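Local coordinates for conserved Archaeal protein (Sulfolobus acidocaldarius, PDB 4OPC) that uses FAD to hydrogenate the geranylgeranyl chains of archaeal membrane lipid precursors, turning unsaturated archaeols into saturated ones, at residues 40-43 with 44-47; 156-160 with 161-165; 371-374 with 375-378. All coordinates share one frame; numbering follows the deposited sequence.

Interaction 1 (40-43 with 44-47); sequences WNRI and GDKP. With FDA (dihydroflavine-adenine dinucleotide), chain B.
Arg-42 and Asp-45 meet with their flat groups almost square to each other, the guanidinium and carboxylate planes lying 81° apart, so the salt bridge rests on one oxygen instead of a coplanar pair. Asp-45 OD2 sits obliquely to the guanidinium, 3.1 Å from Arg-42 NE and equally near NH2. Water 1 completes the join: it accepts from Arg-42 NE at 2.8 Å and donates to Asp-45 OD1. That second oxygen also forms a salt bridge with Lys-38, which places the carboxylate between two positive charges and would favour its ionised form. Asp-45 is presented this way by a type II turn running from Arg-42 to Asp-45, closed by Asp-45 N on Arg-42 O at 3.1 Å, with a moderately bent N-H...O angle of 137°. Gly-44 takes the third position with a positive phi, where a CB would be pressed against Ile-43 O. The turn belongs to the loop that follows strand 32-35 of the Rossmann-type FAD-binding fold. Ile-43 packs against Leu-107 of helix 99-112 and touches Asp-36, a cofactor ligand. Downstream, the Lys-46 chain runs extended as far as CD and then bends at chi3 and chi4, bringing NZ to the dihydroflavin ribityl hydroxyl O2' at 2.7 Å; the same NZ donates to Pro-47 O at 2.9 Å, and these two bonds fix the ammonium beside the isoalloxazine.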
loop_
_atom_site.group_PDB
_atom_site.type_symbol
_atom_site.label_atom_id
_atom_site.label_comp_id
_atom_site.label_asym_id
_atom_site.label_seq_id
_atom_site.Cartn_x
_atom_site.Cartn_y
_atom_site.Cartn_z
ATOM N N TRP A 40 8.762 6.186 -20.435
ATOM C CA TRP A 40 7.830 5.089 -20.645
ATOM C C TRP A 40 8.344 3.721 -20.201
ATOM O O TRP A 40 7.668 3.026 -19.444
ATOM C CB TRP A 40 7.448 5.018 -22.122
ATOM C CG TRP A 40 6.087 5.558 -22.432
ATOM C CD1 TRP A 40 5.786 6.730 -23.082
ATOM C CD2 TRP A 40 4.834 4.935 -22.129
ATOM N NE1 TRP A 40 4.421 6.867 -23.199
ATOM C CE2 TRP A 40 3.816 5.780 -22.612
ATOM C CE3 TRP A 40 4.477 3.735 -21.505
ATOM C CZ2 TRP A 40 2.462 5.461 -22.490
ATOM C CZ3 TRP A 40 3.136 3.428 -21.376
ATOM C CH2 TRP A 40 2.147 4.282 -21.867
ATOM N N ASN A 41 9.529 3.323 -20.656
ATOM C CA ASN A 41 9.980 1.960 -20.376
ATOM C C ASN A 41 10.385 1.706 -18.929
ATOM O O ASN A 41 10.679 0.573 -18.556
ATOM C CB ASN A 41 11.072 1.509 -21.345
ATOM C CG ASN A 41 12.275 2.404 -21.331
ATOM O OD1 ASN A 41 12.482 3.176 -20.398
ATOM N ND2 ASN A 41 13.088 2.316 -22.387
ATOM N N ARG A 42 10.377 2.749 -18.105
ATOM C CA ARG A 42 10.656 2.581 -16.684
ATOM C C ARG A 42 9.424 2.761 -15.818
ATOM O O ARG A 42 9.469 2.505 -14.619
ATOM C CB ARG A 42 11.745 3.545 -16.228
ATOM C CG ARG A 42 13.090 3.278 -16.861
ATOM C CD ARG A 42 14.176 4.095 -16.197
ATOM N NE ARG A 42 14.417 3.607 -14.847
ATOM C CZ ARG A 42 15.461 2.865 -14.500
ATOM N NH1 ARG A 42 16.380 2.543 -15.403
ATOM N NH2 ARG A 42 15.588 2.455 -13.248
ATOM N N ILE A 43 8.314 3.197 -16.398
ATOM C CA ILE A 43 7.116 3.395 -15.592
ATOM C C ILE A 43 6.697 2.076 -14.954
ATOM O O ILE A 43 6.632 1.037 -15.620
ATOM C CB ILE A 43 5.951 4.014 -16.389
ATOM C CG1 ILE A 43 6.340 5.415 -16.864
ATOM C CG2 ILE A 43 4.697 4.104 -15.509
ATOM C CD1 ILE A 43 5.364 6.035 -17.864
ATOM N N GLY A 44 6.487 2.119 -13.646
ATOM C CA GLY A 44 6.092 0.943 -12.896
ATOM C C GLY A 44 7.235 0.207 -12.217
ATOM O O GLY A 44 7.001 -0.823 -11.580
ATOM N N ASP A 45 8.457 0.726 -12.320
ATOM C CA ASP A 45 9.636 -0.012 -11.839
ATOM C C ASP A 45 10.104 0.318 -10.417
ATOM O O ASP A 45 11.229 -0.011 -10.046
ATOM C CB ASP A 45 10.804 0.061 -12.844
ATOM C CG ASP A 45 11.591 1.373 -12.774
ATOM O OD1 ASP A 45 11.176 2.326 -12.085
ATOM O OD2 ASP A 45 12.645 1.456 -13.456
ATOM N N LYS A 46 9.270 0.980 -9.628
ATOM C CA LYS A 46 9.626 1.169 -8.227
ATOM C C LYS A 46 9.901 -0.201 -7.592
ATOM O O LYS A 46 9.175 -1.160 -7.861
ATOM C CB LYS A 46 8.486 1.852 -7.479
ATOM C CG LYS A 46 8.789 2.056 -5.997
ATOM C CD LYS A 46 7.566 2.547 -5.218
ATOM C CE LYS A 46 6.500 1.484 -5.116
ATOM N NZ LYS A 46 6.883 0.402 -4.138
ATOM N N PRO A 47 10.951 -0.304 -6.755
ATOM C CA PRO A 47 11.172 -1.560 -6.022
ATOM C C PRO A 47 9.894 -2.090 -5.360
ATOM O O PRO A 47 9.135 -1.334 -4.746
ATOM C CB PRO A 47 12.191 -1.151 -4.959
ATOM C CG PRO A 47 13.017 -0.102 -5.679
ATOM C CD PRO A 47 11.994 0.690 -6.456
HETATM P PA FDA B . 4.360 4.368 -7.275
HETATM O O1A FDA B . 5.460 4.897 -6.441
HETATM O O2A FDA B . 4.511 2.956 -7.829
HETATM O O5B FDA B . 4.133 5.339 -8.505
HETATM C C5B FDA B . 4.200 6.769 -8.333
HETATM C C4B FDA B . 4.531 7.366 -9.674
HETATM O O4B FDA B . 4.418 8.802 -9.600
HETATM C C3B FDA B . 5.943 7.064 -10.188
HETATM O O3B FDA B . 5.898 6.383 -11.441
HETATM C C2B FDA B . 6.623 8.446 -10.233
HETATM O O2B FDA B . 7.541 8.569 -11.309
HETATM C C1B FDA B . 5.430 9.374 -10.405
HETATM N N9A FDA B . 5.585 10.747 -9.941
HETATM C C8A FDA B . 5.879 11.165 -8.666
HETATM N N7A FDA B . 5.873 12.470 -8.518
HETATM C C5A FDA B . 5.540 12.941 -9.780
HETATM C C6A FDA B . 5.318 14.240 -10.277
HETATM N N6A FDA B . 5.352 15.340 -9.523
HETATM N N1A FDA B . 4.948 14.358 -11.568
HETATM C C2A FDA B . 4.871 13.256 -12.320
HETATM N N3A FDA B . 5.018 11.980 -11.955
HETATM C C4A FDA B . 5.326 11.891 -10.655
HETATM N N1 FDA B . 2.916 -4.163 -2.593
HETATM C C2 FDA B . 2.301 -5.309 -3.031
HETATM O O2 FDA B . 1.113 -5.319 -3.339
HETATM N N3 FDA B . 3.079 -6.432 -3.143
HETATM C C4 FDA B . 4.395 -6.576 -2.756
HETATM O O4 FDA B . 5.004 -7.605 -3.040
HETATM C C4X FDA B . 4.962 -5.385 -2.252
HETATM N N5 FDA B . 6.271 -5.390 -1.870
HETATM C C5X FDA B . 6.947 -4.201 -1.694
HETATM C C6 FDA B . 8.330 -4.186 -1.580
HETATM C C7 FDA B . 9.041 -2.998 -1.495
HETATM C C7M FDA B . 10.547 -3.036 -1.505
HETATM C C8 FDA B . 8.345 -1.780 -1.474
HETATM C C8M FDA B . 9.095 -0.468 -1.453
HETATM C C9 FDA B . 6.952 -1.789 -1.568
HETATM C C9A FDA B . 6.248 -2.981 -1.700
HETATM N N10 FDA B . 4.842 -3.026 -1.839
HETATM C C10 FDA B . 4.237 -4.201 -2.230
HETATM C "C1'" FDA B . 4.031 -1.784 -1.896
HETATM C "C2'" FDA B . 3.734 -1.395 -3.356
HETATM O "O2'" FDA B . 4.916 -1.495 -4.155
HETATM C "C3'" FDA B . 3.217 0.044 -3.431
HETATM O "O3'" FDA B . 2.202 0.202 -2.448
HETATM C "C4'" FDA B . 2.593 0.448 -4.774
HETATM O "O4'" FDA B . 3.430 0.089 -5.872
HETATM C "C5'" FDA B . 2.289 1.928 -4.814
HETATM O "O5'" FDA B . 1.803 2.295 -6.121
HETATM P P FDA B . 1.574 3.829 -6.472
HETATM O O1P FDA B . 1.064 3.869 -7.854
HETATM O O2P FDA B . 0.768 4.536 -5.392
HETATM O O3P FDA B . 3.027 4.494 -6.379
HETATM O O HOH W 1 13.277 4.643 -12.566
#

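Interaction 2 (156-160 with 161-165); sequences EATGY and SRSFR. With FDA (dihydroflavine-adenine dinucleotide), chain B.
Glu-156 turns its carboxylate onto the loop that follows it, where OE2 accepts the amides of Phe-164 and Arg-165. Arg-165 N, 2.8 Å from OE2, arrives almost straight (174°) on the anti lone pair, whereas Phe-164 N, 3.1 Å from OE2, comes in on the anti side but well out of the plane. OE1 takes the hydroxyl of Thr-158 and its N from the same face, and is also bonded to Ser-290 OG. Thr-158 sets OG1 between its backbone N and carbonyl carbon (chi1 63°), where it also accepts Ser-163 N at 3.1 Å, so the buried acid holds Thr-158, Phe-164 and Arg-165 directly and Ser-163 through the threonine hydroxyl. With a valine in place of Glu-156, the amides of Phe-164 and Arg-165 would probably lose their shared acceptor, and the hydroxyl and amide of Thr-158 theirs. Ala-157, Thr-158 and Gly-159 form the ATG sequence found in related flavoproteins, at the C-terminal end of strand 153-156 in the Rossmann-type sheet. Here the loop meets the cofactor: Ser-163 OG donates to adenine N7A at 2.8 Å, and a side chain on Gly-159 would strike the pyrophosphate. Thr-158 O receives Ser-161 OG, Gly-159 O receives Arg-162 N, and Tyr-160 O is reached at 2.8 Å by Arg-162 NE. The same guanidinium makes a cation-pi contact, NH2 over one face of the Tyr-160 ring, while NH1 salt-bridges Asp-177.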
loop_
_atom_site.group_PDB
_atom_site.type_symbol
_atom_site.label_atom_id
_atom_site.label_comp_id
_atom_site.label_asym_id
_atom_site.label_seq_id
_atom_site.Cartn_x
_atom_site.Cartn_y
_atom_site.Cartn_z
ATOM N N GLU A 156 -3.956 12.750 -7.542
ATOM C CA GLU A 156 -2.595 12.764 -7.030
ATOM C C GLU A 156 -2.187 11.324 -6.747
ATOM O O GLU A 156 -2.645 10.710 -5.785
ATOM C CB GLU A 156 -2.530 13.608 -5.748
ATOM C CG GLU A 156 -1.282 14.478 -5.611
ATOM C CD GLU A 156 -0.076 13.760 -5.013
ATOM O OE1 GLU A 156 -0.019 12.519 -5.074
ATOM O OE2 GLU A 156 0.846 14.445 -4.521
ATOM N N ALA A 157 -1.331 10.792 -7.608
ATOM C CA ALA A 157 -0.929 9.397 -7.561
ATOM C C ALA A 157 0.599 9.313 -7.592
ATOM O O ALA A 157 1.177 8.459 -8.270
ATOM C CB ALA A 157 -1.542 8.644 -8.735
ATOM N N THR A 158 1.246 10.205 -6.847
ATOM C CA THR A 158 2.698 10.378 -6.925
ATOM C C THR A 158 3.495 9.414 -6.044
ATOM O O THR A 158 4.717 9.535 -5.918
ATOM C CB THR A 158 3.110 11.822 -6.562
ATOM O OG1 THR A 158 2.748 12.080 -5.197
ATOM C CG2 THR A 158 2.456 12.853 -7.492
ATOM N N GLY A 159 2.817 8.437 -5.452
ATOM C CA GLY A 159 3.474 7.509 -4.540
ATOM C C GLY A 159 3.960 8.168 -3.258
ATOM O O GLY A 159 3.463 9.225 -2.865
ATOM N N TYR A 160 4.931 7.543 -2.608
ATOM C CA TYR A 160 5.422 8.042 -1.333
ATOM C C TYR A 160 5.967 9.475 -1.446
ATOM O O TYR A 160 5.981 10.220 -0.468
ATOM C CB TYR A 160 6.488 7.102 -0.766
ATOM C CG TYR A 160 7.084 7.565 0.544
ATOM C CD1 TYR A 160 6.501 7.235 1.762
ATOM C CD2 TYR A 160 8.232 8.338 0.552
ATOM C CE1 TYR A 160 7.057 7.672 2.968
ATOM C CE2 TYR A 160 8.784 8.781 1.721
ATOM C CZ TYR A 160 8.202 8.448 2.926
ATOM O OH TYR A 160 8.792 8.906 4.089
ATOM N N SER A 161 6.430 9.855 -2.628
ATOM C CA SER A 161 6.936 11.213 -2.816
ATOM C C SER A 161 5.933 12.283 -2.398
ATOM O O SER A 161 6.334 13.325 -1.883
ATOM C CB SER A 161 7.379 11.454 -4.269
ATOM O OG SER A 161 6.281 11.711 -5.131
ATOM N N ARG A 162 4.641 12.025 -2.617
ATOM C CA ARG A 162 3.588 13.005 -2.304
ATOM C C ARG A 162 3.972 14.371 -2.843
ATOM O O ARG A 162 3.790 15.391 -2.193
ATOM C CB ARG A 162 3.334 13.067 -0.797
ATOM C CG ARG A 162 2.841 11.751 -0.255
ATOM C CD ARG A 162 3.016 11.690 1.235
ATOM N NE ARG A 162 4.374 11.295 1.595
ATOM C CZ ARG A 162 5.003 11.669 2.703
ATOM N NH1 ARG A 162 4.426 12.510 3.557
ATOM N NH2 ARG A 162 6.222 11.218 2.937
ATOM N N SER A 163 4.512 14.378 -4.056
ATOM C CA SER A 163 5.255 15.532 -4.540
ATOM C C SER A 163 4.403 16.681 -5.072
ATOM O O SER A 163 4.933 17.750 -5.397
ATOM C CB SER A 163 6.224 15.078 -5.622
ATOM O OG SER A 163 5.501 14.559 -6.726
ATOM N N PHE A 164 3.104 16.459 -5.187
ATOM C CA PHE A 164 2.193 17.517 -5.599
ATOM C C PHE A 164 1.393 18.039 -4.412
ATOM O O PHE A 164 1.409 19.238 -4.121
ATOM C CB PHE A 164 1.282 16.984 -6.708
ATOM C CG PHE A 164 0.340 17.999 -7.291
ATOM C CD1 PHE A 164 0.756 18.828 -8.321
ATOM C CD2 PHE A 164 -0.966 18.089 -6.851
ATOM C CE1 PHE A 164 -0.121 19.735 -8.891
ATOM C CE2 PHE A 164 -1.839 19.005 -7.421
ATOM C CZ PHE A 164 -1.408 19.823 -8.439
ATOM N N ARG A 165 0.718 17.143 -3.695
ATOM C CA ARG A 165 -0.108 17.580 -2.569
ATOM C C ARG A 165 0.701 18.238 -1.454
ATOM O O ARG A 165 0.170 19.087 -0.723
ATOM C CB ARG A 165 -0.981 16.444 -2.027
ATOM C CG ARG A 165 -0.235 15.314 -1.324
ATOM C CD ARG A 165 -1.232 14.225 -0.943
ATOM N NE ARG A 165 -0.684 13.181 -0.079
ATOM C CZ ARG A 165 -0.571 13.278 1.241
ATOM N NH1 ARG A 165 -0.965 14.382 1.868
ATOM N NH2 ARG A 165 -0.054 12.271 1.936
HETATM P PA FDA B . 4.360 4.368 -7.275
HETATM O O1A FDA B . 5.460 4.897 -6.441
HETATM O O2A FDA B . 4.511 2.956 -7.829
HETATM O O5B FDA B . 4.133 5.339 -8.505
HETATM C C5B FDA B . 4.200 6.769 -8.333
HETATM C C4B FDA B . 4.531 7.366 -9.674
HETATM O O4B FDA B . 4.418 8.802 -9.600
HETATM C C3B FDA B . 5.943 7.064 -10.188
HETATM O O3B FDA B . 5.898 6.383 -11.441
HETATM C C2B FDA B . 6.623 8.446 -10.233
HETATM O O2B FDA B . 7.541 8.569 -11.309
HETATM C C1B FDA B . 5.430 9.374 -10.405
HETATM N N9A FDA B . 5.585 10.747 -9.941
HETATM C C8A FDA B . 5.879 11.165 -8.666
HETATM N N7A FDA B . 5.873 12.470 -8.518
HETATM C C5A FDA B . 5.540 12.941 -9.780
HETATM C C6A FDA B . 5.318 14.240 -10.277
HETATM N N6A FDA B . 5.352 15.340 -9.523
HETATM N N1A FDA B . 4.948 14.358 -11.568
HETATM C C2A FDA B . 4.871 13.256 -12.320
HETATM N N3A FDA B . 5.018 11.980 -11.955
HETATM C C4A FDA B . 5.326 11.891 -10.655
HETATM N N1 FDA B . 2.916 -4.163 -2.593
HETATM C C2 FDA B . 2.301 -5.309 -3.031
HETATM O O2 FDA B . 1.113 -5.319 -3.339
HETATM N N3 FDA B . 3.079 -6.432 -3.143
HETATM C C4 FDA B . 4.395 -6.576 -2.756
HETATM O O4 FDA B . 5.004 -7.605 -3.040
HETATM C C4X FDA B . 4.962 -5.385 -2.252
HETATM N N5 FDA B . 6.271 -5.390 -1.870
HETATM C C5X FDA B . 6.947 -4.201 -1.694
HETATM C C6 FDA B . 8.330 -4.186 -1.580
HETATM C C7 FDA B . 9.041 -2.998 -1.495
HETATM C C7M FDA B . 10.547 -3.036 -1.505
HETATM C C8 FDA B . 8.345 -1.780 -1.474
HETATM C C8M FDA B . 9.095 -0.468 -1.453
HETATM C C9 FDA B . 6.952 -1.789 -1.568
HETATM C C9A FDA B . 6.248 -2.981 -1.700
HETATM N N10 FDA B . 4.842 -3.026 -1.839
HETATM C C10 FDA B . 4.237 -4.201 -2.230
HETATM C "C1'" FDA B . 4.031 -1.784 -1.896
HETATM C "C2'" FDA B . 3.734 -1.395 -3.356
HETATM O "O2'" FDA B . 4.916 -1.495 -4.155
HETATM C "C3'" FDA B . 3.217 0.044 -3.431
HETATM O "O3'" FDA B . 2.202 0.202 -2.448
HETATM C "C4'" FDA B . 2.593 0.448 -4.774
HETATM O "O4'" FDA B . 3.430 0.089 -5.872
HETATM C "C5'" FDA B . 2.289 1.928 -4.814
HETATM O "O5'" FDA B . 1.803 2.295 -6.121
HETATM P P FDA B . 1.574 3.829 -6.472
HETATM O O1P FDA B . 1.064 3.869 -7.854
HETATM O O2P FDA B . 0.768 4.536 -5.392
HETATM O O3P FDA B . 3.027 4.494 -6.379
#

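Interaction 3 (371-374 with 375-378); sequences IIKE and EDLL
Two torsions fold the acids of this helix start back over Lys-373: Asp-376 holds CG anti to its carbonyl carbon (chi1 -63°), and Glu-375 sets CG between its backbone N and carbonyl carbon (chi1 44°). The first brings Asp-376 OD2 to within 2.8 Å of Lys-373 N, a nearly straight bond (163°) whose donor stands above the carboxylate plane. The second, with a further bend at chi2, lays the Glu-375 carboxylate against the Lys-373 chain, OE2 approaching CB to 3.4 Å. The lysine runs on fully extended, its ammonium 5.0 Å from Glu-375 OE1 when measured from NZ, too far for a salt bridge. Lys-373 is the N-cap of helix 374-383, and the bond from its amide to Asp-376 supplies one half of a capping box; the other half is absent, since a lysine side chain offers no acceptor. Beside it lies a hydrophobic staple, in which Ile-372, just before the cap, places CD1 4.0 Å from Leu-377 CB. Backbone bonds then take over, with Leu-377 N on Lys-373 O and Leu-378 N on Glu-374 O, each 3.1 Å. Three acids in the first turn would probably interact favourably with the positive end of the helix dipole, although Glu-374 OE1 and Glu-375 OE2 stand only 4.4 Å apart. Glu-374 OE2 is tied to Thr-89 N, and Trp-88 of strand 87-97 covers Ile-372, Glu-374 and Leu-377. Beyond the cap, Leu-377 and Leu-378 touch the bound phospholipid.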
loop_
_atom_site.group_PDB
_atom_site.type_symbol
_atom_site.label_atom_id
_atom_site.label_comp_id
_atom_site.label_asym_id
_atom_site.label_seq_id
_atom_site.Cartn_x
_atom_site.Cartn_y
_atom_site.Cartn_z
ATOM N N ILE A 371 -1.373 -19.854 19.190
ATOM C CA ILE A 371 -2.123 -18.820 19.897
ATOM C C ILE A 371 -3.410 -18.460 19.144
ATOM O O ILE A 371 -4.471 -18.271 19.751
ATOM C CB ILE A 371 -1.216 -17.574 20.158
ATOM C CG1 ILE A 371 -1.908 -16.558 21.065
ATOM C CG2 ILE A 371 -0.726 -16.939 18.850
ATOM C CD1 ILE A 371 -1.005 -15.419 21.493
ATOM N N ILE A 372 -3.310 -18.387 17.819
ATOM C CA ILE A 372 -4.473 -18.289 16.946
ATOM C C ILE A 372 -4.275 -19.265 15.799
ATOM O O ILE A 372 -3.168 -19.764 15.590
ATOM C CB ILE A 372 -4.686 -16.863 16.384
ATOM C CG1 ILE A 372 -3.534 -16.454 15.461
ATOM C CG2 ILE A 372 -4.865 -15.854 17.510
ATOM C CD1 ILE A 372 -3.769 -15.123 14.765
ATOM N N LYS A 373 -5.346 -19.560 15.075
ATOM C CA LYS A 373 -5.248 -20.452 13.932
ATOM C C LYS A 373 -4.736 -19.687 12.712
ATOM O O LYS A 373 -4.811 -18.456 12.662
ATOM C CB LYS A 373 -6.605 -21.082 13.631
ATOM C CG LYS A 373 -7.174 -21.916 14.767
ATOM C CD LYS A 373 -8.536 -22.480 14.388
ATOM C CE LYS A 373 -9.103 -23.357 15.494
ATOM N NZ LYS A 373 -10.485 -23.817 15.176
ATOM N N GLU A 374 -4.204 -20.421 11.738
ATOM C CA GLU A 374 -3.795 -19.833 10.466
ATOM C C GLU A 374 -4.961 -19.075 9.838
ATOM O O GLU A 374 -4.787 -17.971 9.310
ATOM C CB GLU A 374 -3.296 -20.928 9.518
ATOM C CG GLU A 374 -1.953 -21.518 9.923
ATOM C CD GLU A 374 -1.811 -22.976 9.537
ATOM O OE1 GLU A 374 -2.773 -23.740 9.754
ATOM O OE2 GLU A 374 -0.741 -23.360 9.020
ATOM N N GLU A 375 -6.151 -19.665 9.920
ATOM C CA GLU A 375 -7.351 -19.041 9.378
ATOM C C GLU A 375 -7.718 -17.757 10.122
ATOM O O GLU A 375 -8.294 -16.847 9.533
ATOM C CB GLU A 375 -8.531 -20.017 9.374
ATOM C CG GLU A 375 -8.693 -20.827 10.647
ATOM C CD GLU A 375 -8.113 -22.227 10.525
ATOM O OE1 GLU A 375 -8.905 -23.195 10.513
ATOM O OE2 GLU A 375 -6.869 -22.358 10.442
ATOM N N ASP A 376 -7.386 -17.688 11.411
ATOM C CA ASP A 376 -7.629 -16.476 12.192
ATOM C C ASP A 376 -6.726 -15.345 11.717
ATOM O O ASP A 376 -7.142 -14.188 11.647
ATOM C CB ASP A 376 -7.385 -16.722 13.685
ATOM C CG ASP A 376 -8.323 -17.758 14.277
ATOM O OD1 ASP A 376 -9.481 -17.871 13.815
ATOM O OD2 ASP A 376 -7.893 -18.455 15.226
ATOM N N LEU A 377 -5.479 -15.677 11.404
ATOM C CA LEU A 377 -4.551 -14.669 10.911
ATOM C C LEU A 377 -5.045 -14.108 9.584
ATOM O O LEU A 377 -4.969 -12.899 9.341
ATOM C CB LEU A 377 -3.147 -15.259 10.767
ATOM C CG LEU A 377 -2.095 -14.285 10.230
ATOM C CD1 LEU A 377 -1.919 -13.104 11.172
ATOM C CD2 LEU A 377 -0.768 -14.996 10.003
ATOM N N LEU A 378 -5.576 -14.988 8.738
ATOM C CA LEU A 378 -6.101 -14.596 7.439
ATOM C C LEU A 378 -7.305 -13.675 7.603
ATOM O O LEU A 378 -7.451 -12.695 6.881
ATOM C CB LEU A 378 -6.480 -15.836 6.623
ATOM C CG LEU A 378 -6.935 -15.630 5.177
ATOM C CD1 LEU A 378 -5.869 -14.892 4.387
ATOM C CD2 LEU A 378 -7.260 -16.966 4.517
#

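Overall arrangement
All three contacts join neighbours in sequence but differ in burial. Interactions 1 and 2 serve the same cofactor, about 16 Å apart between centres, from loops that leave the Rossmann-type sheet: 40-47 carries its charged pair on the surface and sends a lysine to the ribityl chain, while 156-165 holds a buried carboxylate and lines the adenine and pyrophosphate. Interaction 3 lies on the opposite side of the chain's centre, about 36 and 35 Å from interactions 1 and 2, centre to centre, and borders the lipid pocket instead. Its chemistry is that of a helix start, with acid capping at the partly exposed N-terminus and aliphatic packing of buried Ile-372 and Leu-377, where the first two are a glycine turn and a carboxylate-organised loop.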